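Local coordinates for packaging protein UL32 (Human herpesvirus 8 type M, PDB 6XF9), which assembles into a pentameric zinc-binding ring required for herpesviral genome packaging, and is thought to help localise newly made capsids to nuclear replication compartments, at residues D[156-161]-D[431-436]; D[305-310]-D[349-354]; D[316-321]-D[341-346]. All coordinates share one frame; numbering follows the deposited sequence.

Interaction 1: D[156-161]-D[431-436]; sequences SEFIRG and ARVGKT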
# COMPACT_ATOMS: atom_id res chain seq x y z
N SER D 156 -25.65 -16.32 1.97
CA SER D 156 -25.54 -17.57 2.72
C SER D 156 -24.32 -17.56 3.64
O SER D 156 -24.42 -17.92 4.82
CB SER D 156 -25.42 -18.75 1.75
OG SER D 156 -26.56 -18.90 0.93
N GLU D 157 -23.16 -17.14 3.12
CA GLU D 157 -21.93 -17.17 3.92
C GLU D 157 -22.08 -16.32 5.16
O GLU D 157 -21.82 -16.79 6.28
CB GLU D 157 -20.74 -16.71 3.08
CG GLU D 157 -20.43 -17.66 1.95
CD GLU D 157 -19.97 -19.02 2.47
OE1 GLU D 157 -18.88 -19.07 3.10
OE2 GLU D 157 -20.70 -20.03 2.25
N PHE D 158 -22.51 -15.07 5.01
CA PHE D 158 -22.57 -14.22 6.19
C PHE D 158 -23.73 -14.57 7.11
O PHE D 158 -23.67 -14.26 8.30
CB PHE D 158 -22.63 -12.76 5.80
CG PHE D 158 -21.31 -12.19 5.44
CD1 PHE D 158 -20.68 -12.58 4.28
CD2 PHE D 158 -20.67 -11.29 6.30
CE1 PHE D 158 -19.43 -12.05 3.93
CE2 PHE D 158 -19.43 -10.76 5.97
CZ PHE D 158 -18.81 -11.14 4.79
N ILE D 159 -24.81 -15.15 6.61
CA ILE D 159 -25.80 -15.64 7.56
C ILE D 159 -25.25 -16.84 8.30
O ILE D 159 -25.44 -16.98 9.52
CB ILE D 159 -27.14 -15.95 6.88
CG1 ILE D 159 -27.77 -14.63 6.44
CG2 ILE D 159 -28.07 -16.64 7.87
CD1 ILE D 159 -28.87 -14.79 5.48
N ARG D 160 -24.54 -17.74 7.59
CA ARG D 160 -23.92 -18.88 8.25
C ARG D 160 -22.90 -18.42 9.30
O ARG D 160 -22.74 -19.08 10.33
CB ARG D 160 -23.25 -19.78 7.21
CG ARG D 160 -23.09 -21.20 7.71
CD ARG D 160 -22.58 -22.19 6.65
NE ARG D 160 -21.19 -21.93 6.29
CZ ARG D 160 -20.80 -21.47 5.11
NH1 ARG D 160 -21.68 -21.24 4.15
NH2 ARG D 160 -19.50 -21.25 4.89
N GLY D 161 -22.20 -17.31 9.05
CA GLY D 161 -21.34 -16.74 10.08
C GLY D 161 -22.09 -16.38 11.35
O GLY D 161 -21.64 -16.65 12.46
N ALA D 431 -20.99 -11.52 14.37
CA ALA D 431 -20.06 -12.62 14.13
C ALA D 431 -18.68 -12.05 13.87
O ALA D 431 -18.52 -10.88 13.48
CB ALA D 431 -20.50 -13.50 12.96
N ARG D 432 -17.67 -12.88 14.08
CA ARG D 432 -16.29 -12.45 13.91
C ARG D 432 -15.97 -12.30 12.43
O ARG D 432 -16.15 -13.25 11.65
CB ARG D 432 -15.34 -13.45 14.59
N VAL D 433 -15.55 -11.10 12.04
CA VAL D 433 -15.14 -10.81 10.67
C VAL D 433 -13.90 -9.92 10.72
O VAL D 433 -13.85 -8.96 11.49
CB VAL D 433 -16.27 -10.13 9.86
CG1 VAL D 433 -15.80 -9.80 8.45
CG2 VAL D 433 -17.52 -11.02 9.81
N GLY D 434 -12.94 -10.23 9.86
CA GLY D 434 -11.68 -9.50 9.79
C GLY D 434 -11.84 -8.00 9.70
O GLY D 434 -12.84 -7.52 9.16
N LYS D 435 -10.88 -7.24 10.23
CA LYS D 435 -11.05 -5.80 10.25
C LYS D 435 -11.06 -5.23 8.86
O LYS D 435 -11.88 -4.34 8.57
CB LYS D 435 -9.91 -5.13 11.03
CG LYS D 435 -10.13 -3.66 11.34
CD LYS D 435 -8.84 -3.00 11.83
CE LYS D 435 -8.65 -3.26 13.33
NZ LYS D 435 -9.89 -2.86 14.10
N THR D 436 -10.27 -5.78 7.94
CA THR D 436 -10.21 -5.14 6.63
C THR D 436 -11.49 -5.38 5.85
O THR D 436 -12.02 -4.46 5.21
CB THR D 436 -9.01 -5.63 5.83
OG1 THR D 436 -7.81 -5.30 6.54
CG2 THR D 436 -9.01 -4.92 4.48

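Interaction 2: D[305-310]-D[349-354]; sequences HPEAPK and PLLREL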
# COMPACT_ATOMS: atom_id res chain seq x y z
N HIS D 305 -48.82 -6.12 13.01
CA HIS D 305 -49.88 -5.23 13.42
C HIS D 305 -50.21 -4.21 12.34
O HIS D 305 -49.30 -3.61 11.75
CB HIS D 305 -49.49 -4.49 14.70
CG HIS D 305 -50.65 -3.83 15.37
ND1 HIS D 305 -51.31 -2.75 14.83
CD2 HIS D 305 -51.25 -4.08 16.56
CE1 HIS D 305 -52.28 -2.37 15.65
NE2 HIS D 305 -52.25 -3.16 16.71
N PRO D 306 -51.51 -3.95 12.13
CA PRO D 306 -51.92 -3.21 10.92
C PRO D 306 -51.53 -1.75 10.90
O PRO D 306 -51.49 -1.16 9.82
CB PRO D 306 -53.45 -3.36 10.92
CG PRO D 306 -53.71 -4.61 11.72
CD PRO D 306 -52.66 -4.59 12.80
N GLU D 307 -51.34 -1.10 12.05
CA GLU D 307 -51.02 0.32 12.03
C GLU D 307 -49.59 0.64 12.45
O GLU D 307 -49.25 1.81 12.62
CB GLU D 307 -52.04 1.09 12.87
CG GLU D 307 -52.50 0.31 14.06
CD GLU D 307 -53.71 0.91 14.77
OE1 GLU D 307 -53.97 2.12 14.60
OE2 GLU D 307 -54.40 0.15 15.49
N ALA D 308 -48.72 -0.38 12.58
CA ALA D 308 -47.33 -0.09 12.95
C ALA D 308 -46.61 0.66 11.83
O ALA D 308 -45.98 1.70 12.13
CB ALA D 308 -46.60 -1.38 13.33
N PRO D 309 -46.67 0.25 10.55
CA PRO D 309 -45.97 1.02 9.51
C PRO D 309 -46.27 2.50 9.51
O PRO D 309 -45.34 3.33 9.52
CB PRO D 309 -46.44 0.33 8.23
CG PRO D 309 -46.60 -1.08 8.62
CD PRO D 309 -47.17 -1.04 10.02
N LYS D 310 -47.54 2.87 9.51
CA LYS D 310 -47.86 4.28 9.46
C LYS D 310 -47.60 4.96 10.79
O LYS D 310 -47.22 6.14 10.82
CB LYS D 310 -49.31 4.46 9.04
CG LYS D 310 -49.56 5.72 8.26
CD LYS D 310 -51.00 6.20 8.38
CE LYS D 310 -51.06 7.73 8.45
NZ LYS D 310 -50.78 8.39 7.13
N PRO D 349 -54.47 0.12 21.78
CA PRO D 349 -53.59 0.48 22.90
C PRO D 349 -52.48 -0.52 23.17
O PRO D 349 -51.54 -0.17 23.88
CB PRO D 349 -54.56 0.59 24.08
CG PRO D 349 -55.67 -0.35 23.73
CD PRO D 349 -55.81 -0.30 22.23
N LEU D 350 -52.56 -1.76 22.68
CA LEU D 350 -51.44 -2.68 22.89
C LEU D 350 -50.22 -2.24 22.08
O LEU D 350 -49.12 -2.06 22.63
CB LEU D 350 -51.83 -4.11 22.51
CG LEU D 350 -50.72 -5.14 22.76
CD1 LEU D 350 -50.33 -5.19 24.22
CD2 LEU D 350 -51.12 -6.52 22.28
N LEU D 351 -50.40 -2.00 20.78
CA LEU D 351 -49.29 -1.52 19.96
C LEU D 351 -48.73 -0.24 20.53
O LEU D 351 -47.51 -0.09 20.68
CB LEU D 351 -49.77 -1.27 18.53
CG LEU D 351 -48.73 -0.65 17.61
CD1 LEU D 351 -47.59 -1.63 17.41
CD2 LEU D 351 -49.38 -0.28 16.29
N ARG D 352 -49.61 0.67 20.93
CA ARG D 352 -49.18 1.94 21.50
C ARG D 352 -48.33 1.73 22.75
O ARG D 352 -47.27 2.35 22.90
CB ARG D 352 -50.41 2.79 21.78
CG ARG D 352 -50.22 4.16 22.32
CD ARG D 352 -51.62 4.67 22.54
NE ARG D 352 -51.70 5.92 23.26
CZ ARG D 352 -52.55 6.89 22.95
NH1 ARG D 352 -52.58 8.02 23.67
NH2 ARG D 352 -53.36 6.74 21.91
N GLU D 353 -48.77 0.85 23.65
CA GLU D 353 -48.00 0.62 24.87
C GLU D 353 -46.69 -0.11 24.60
O GLU D 353 -45.71 0.11 25.31
CB GLU D 353 -48.86 -0.12 25.90
CG GLU D 353 -48.14 -0.40 27.20
CD GLU D 353 -49.08 -0.91 28.27
OE1 GLU D 353 -50.27 -1.17 27.93
OE2 GLU D 353 -48.63 -1.08 29.43
N LEU D 354 -46.65 -1.00 23.61
CA LEU D 354 -45.40 -1.68 23.28
C LEU D 354 -44.37 -0.67 22.78
O LEU D 354 -43.22 -0.67 23.24
CB LEU D 354 -45.65 -2.78 22.24
CG LEU D 354 -44.56 -3.82 21.99
CD1 LEU D 354 -45.19 -5.00 21.27
CD2 LEU D 354 -43.39 -3.26 21.16

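Interaction 3: D[316-321]-D[341-346]; sequences QCEVMG and FAMPYV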
# COMPACT_ATOMS: atom_id res chain seq x y z
N GLN D 316 -41.67 9.05 13.42
CA GLN D 316 -40.44 9.60 12.87
C GLN D 316 -40.59 11.08 12.58
O GLN D 316 -39.63 11.84 12.74
CB GLN D 316 -40.03 8.86 11.60
CG GLN D 316 -38.67 9.29 11.10
CD GLN D 316 -38.26 8.56 9.86
OE1 GLN D 316 -39.08 7.91 9.20
NE2 GLN D 316 -36.95 8.58 9.57
N CYS D 317 -41.77 11.49 12.07
CA CYS D 317 -42.05 12.91 11.86
C CYS D 317 -42.15 13.66 13.18
O CYS D 317 -41.71 14.82 13.28
CB CYS D 317 -43.34 13.10 11.04
SG CYS D 317 -43.29 12.27 9.41
N GLU D 318 -42.73 13.05 14.22
CA GLU D 318 -42.80 13.74 15.50
C GLU D 318 -41.40 13.95 16.05
O GLU D 318 -41.08 15.03 16.57
CB GLU D 318 -43.61 12.97 16.54
CG GLU D 318 -45.13 12.85 16.38
CD GLU D 318 -45.81 12.44 17.71
OE1 GLU D 318 -46.47 11.38 17.78
OE2 GLU D 318 -45.58 13.12 18.73
N VAL D 319 -40.55 12.92 15.95
CA VAL D 319 -39.20 13.01 16.47
C VAL D 319 -38.40 14.09 15.72
O VAL D 319 -37.70 14.90 16.33
CB VAL D 319 -38.52 11.63 16.39
CG1 VAL D 319 -37.05 11.76 16.71
CG2 VAL D 319 -39.21 10.65 17.34
N MET D 320 -38.53 14.13 14.39
CA MET D 320 -37.82 15.13 13.60
C MET D 320 -38.41 16.53 13.79
O MET D 320 -37.67 17.50 14.02
CB MET D 320 -37.88 14.72 12.13
CG MET D 320 -37.18 13.43 11.82
SD MET D 320 -35.46 13.47 12.34
CE MET D 320 -34.71 13.91 10.75
N GLY D 321 -39.74 16.66 13.74
CA GLY D 321 -40.38 17.96 13.55
C GLY D 321 -40.83 18.75 14.77
O GLY D 321 -40.91 19.98 14.68
N PHE D 341 -50.19 11.13 26.71
CA PHE D 341 -51.08 11.04 25.58
C PHE D 341 -50.35 10.77 24.30
O PHE D 341 -50.81 11.11 23.25
CB PHE D 341 -51.85 12.35 25.42
N ALA D 342 -49.20 10.15 24.42
CA ALA D 342 -48.35 9.90 23.27
C ALA D 342 -48.88 9.09 22.15
O ALA D 342 -49.59 8.16 22.34
CB ALA D 342 -47.07 9.27 23.74
N MET D 343 -48.50 9.46 20.96
CA MET D 343 -48.97 8.67 19.81
C MET D 343 -50.48 8.45 19.75
O MET D 343 -50.94 7.31 19.65
CB MET D 343 -48.25 7.32 19.76
CG MET D 343 -46.74 7.43 19.66
SD MET D 343 -45.92 5.83 19.59
CE MET D 343 -46.62 5.15 18.09
N PRO D 344 -51.26 9.53 19.80
CA PRO D 344 -52.73 9.36 19.81
C PRO D 344 -53.28 8.79 18.51
O PRO D 344 -54.42 8.31 18.50
CB PRO D 344 -53.25 10.77 20.07
CG PRO D 344 -52.10 11.71 19.79
CD PRO D 344 -50.88 10.91 19.47
N TYR D 345 -52.49 8.85 17.42
CA TYR D 345 -52.85 8.30 16.12
C TYR D 345 -52.92 6.78 16.11
O TYR D 345 -53.32 6.21 15.08
CB TYR D 345 -51.83 8.76 15.06
CG TYR D 345 -50.39 8.81 15.56
CD1 TYR D 345 -49.55 7.69 15.50
CD2 TYR D 345 -49.87 9.98 16.10
CE1 TYR D 345 -48.24 7.75 15.98
CE2 TYR D 345 -48.58 10.04 16.56
CZ TYR D 345 -47.75 8.94 16.51
OH TYR D 345 -46.45 9.05 16.98
N VAL D 346 -52.53 6.11 17.18
CA VAL D 346 -52.59 4.66 17.25
C VAL D 346 -53.85 4.31 18.05
O VAL D 346 -53.99 4.73 19.20
CB VAL D 346 -51.33 4.06 17.91
CG1 VAL D 346 -51.44 2.53 17.99
CG2 VAL D 346 -50.07 4.48 17.17

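Interaction 1: D[156-161]-D[431-436]
Ala431 and Gly161 bring the two backbones together, their CA atoms 5.9 Å apart. The contact is of van der Waals kind: Ala431 CB sits 3.4 Å from Gly161 O, so the methyl meets the helix backbone at Gly161. The apolar side-chain contact comes from Phe158, whose ring extends from the helix until CE2 lies 4.3 Å from Val433 CG2. The methyl approaches the ring obliquely. With chi1 of Val433 at 178°, CG1 is anti to the backbone N and CG2 is the branch left to meet Phe158. Ala431 and Val433 both direct their CB atoms at the helix while Arg432 directs its own away, the alternation expected of an extended chain. Only 126 Å² is buried in all, and no hydrogen bond crosses between the segments.

Polar interactions lie within the helix or reach beyond the pair. One turn apart, Arg160 and Glu157 form a salt bridge: Arg160 NH2 donates to Glu157 OE1 at 2.9 Å, on the syn side but 31° out of the carboxylate plane. The companion NH1 bond is modelled too short for its length to carry weight. Arg160 NH1 also bonds Leu46 O. Backbone hydrogen bonds tie Arg432 to Gly165 and Ile167, just past the helix end.

Phe158 also rests on Leu424 and Ile159 on Phe423, both of helix 416-430. The contact thus belongs to a mainly helical fold, in which helix 145-164 packs against the extended connection from helix 416-430 to helix 435-451, whose N-cap is Gly434.

Interaction 2: D[305-310]-D[349-354]
Leu351 places its CD2 methyl over one face of the His305 imidazole, a CH-pi contact between the first turn of helix 349-357 and the type I beta turn (His305 to Ala308) that joins helix 297-304 to helix 308-321. CD2 lies 3.7 Å from the centroid of the His305 ring, 22° off its normal, and is offset toward the rim on the ND1 side. Leu351 CB lies over the same face near the other nitrogen, 3.6 Å from His305 NE2, so the leucine spans the imidazole rather than touching it at one point. Leu351 CG is anti to its backbone N, which extends the branch away from its helix into this site. The same methyl continues onto the turn: CD2 is 3.9 Å from Glu307 CG and 4.2 Å from Ala308 CB.

In the next shell, bonds at both ring nitrogens hold the imidazole's rotation. The first comes from Asp348, whose OD2 bonds His305 NE2 while its OD1 takes a hydrogen bond from Leu350 N, so one carboxylate links the imidazole to the start of helix 349-357. Glu307, the N-cap residue of helix 308-321, reaches back with OE2 to Ser347 OG and Asp348 N, a second link, to the residues just ahead of helix 349-357.

Further out, Leu351 and Ala308 both touch Cys301 of helix 297-304, and His305 touches Leu225 of helix 225-235. A zinc ion lies about 10 Å from the Ala308 side chain, near the contact but not part of it. The second bond holding the ring is at its other nitrogen, where the imidazole acts as acceptor: Glu307 N donates to His305 ND1 at 3.2 Å, almost straight at 173° and only 4° out of the ring plane.

Interaction 3: D[316-321]-D[341-346]
Tyr345 meets Glu318 at the edge of its ring: Glu318 CD lies near the ring plane, and the carboxylate, as modelled, stands roughly perpendicular to the ring, though the place of its OE1 is unsure. On one face Met343 CA sits 3.5 Å above the plane, offset toward the rim, a contact made by the type I beta turn from Met343 to Val346 folding the tyrosine back over its own start. This turn, in the loop between helices 329-338 and 349-357, faces helix 308-321.

The two side chains come from opposite directions. Glu318 has CG anti to its carbonyl carbon (chi1 -71°) and runs extended from the helix, while Tyr345 holds CG between its backbone N and carbonyl carbon (chi1 38°), which brings the ring over Met343 CA with its OH toward Glu318. The model has Tyr345 OH donating to Glu318 OE1, but the bond is very short and OE1 is crowded against the ring, so the details of this bond are doubtful.

Glu318 also touches Val336 of helix 329-338, and Tyr345 lies against Thr314 and Leu315 of helix 308-321. Met343 is tucked against Leu337 and Ile355. The turn itself is closed by Val346 N donating to Met343 O at 3.2 Å.

Interactions 2 and 3 share helix 308-321 and lie on the same side of the chain's centre, their centres about 12 Å apart; interaction 1 is separate, with nearest atoms about 23 Å from interaction 2 and about 25 Å from interaction 3. Interaction 2 is the buried one and combines apolar cover with a polar network beyond its segments. Interactions 1 and 3 are partly buried, the former apolar across its segments, the latter a polar tyrosine-glutamate meeting. Arg352, on helix 349-357, reaches the loop of interaction 3, with NE 3.2 Å from Ala342 O. Along the chain, 316-321/341-346 nests within 305-310/349-354, and both within 156-161/431-436.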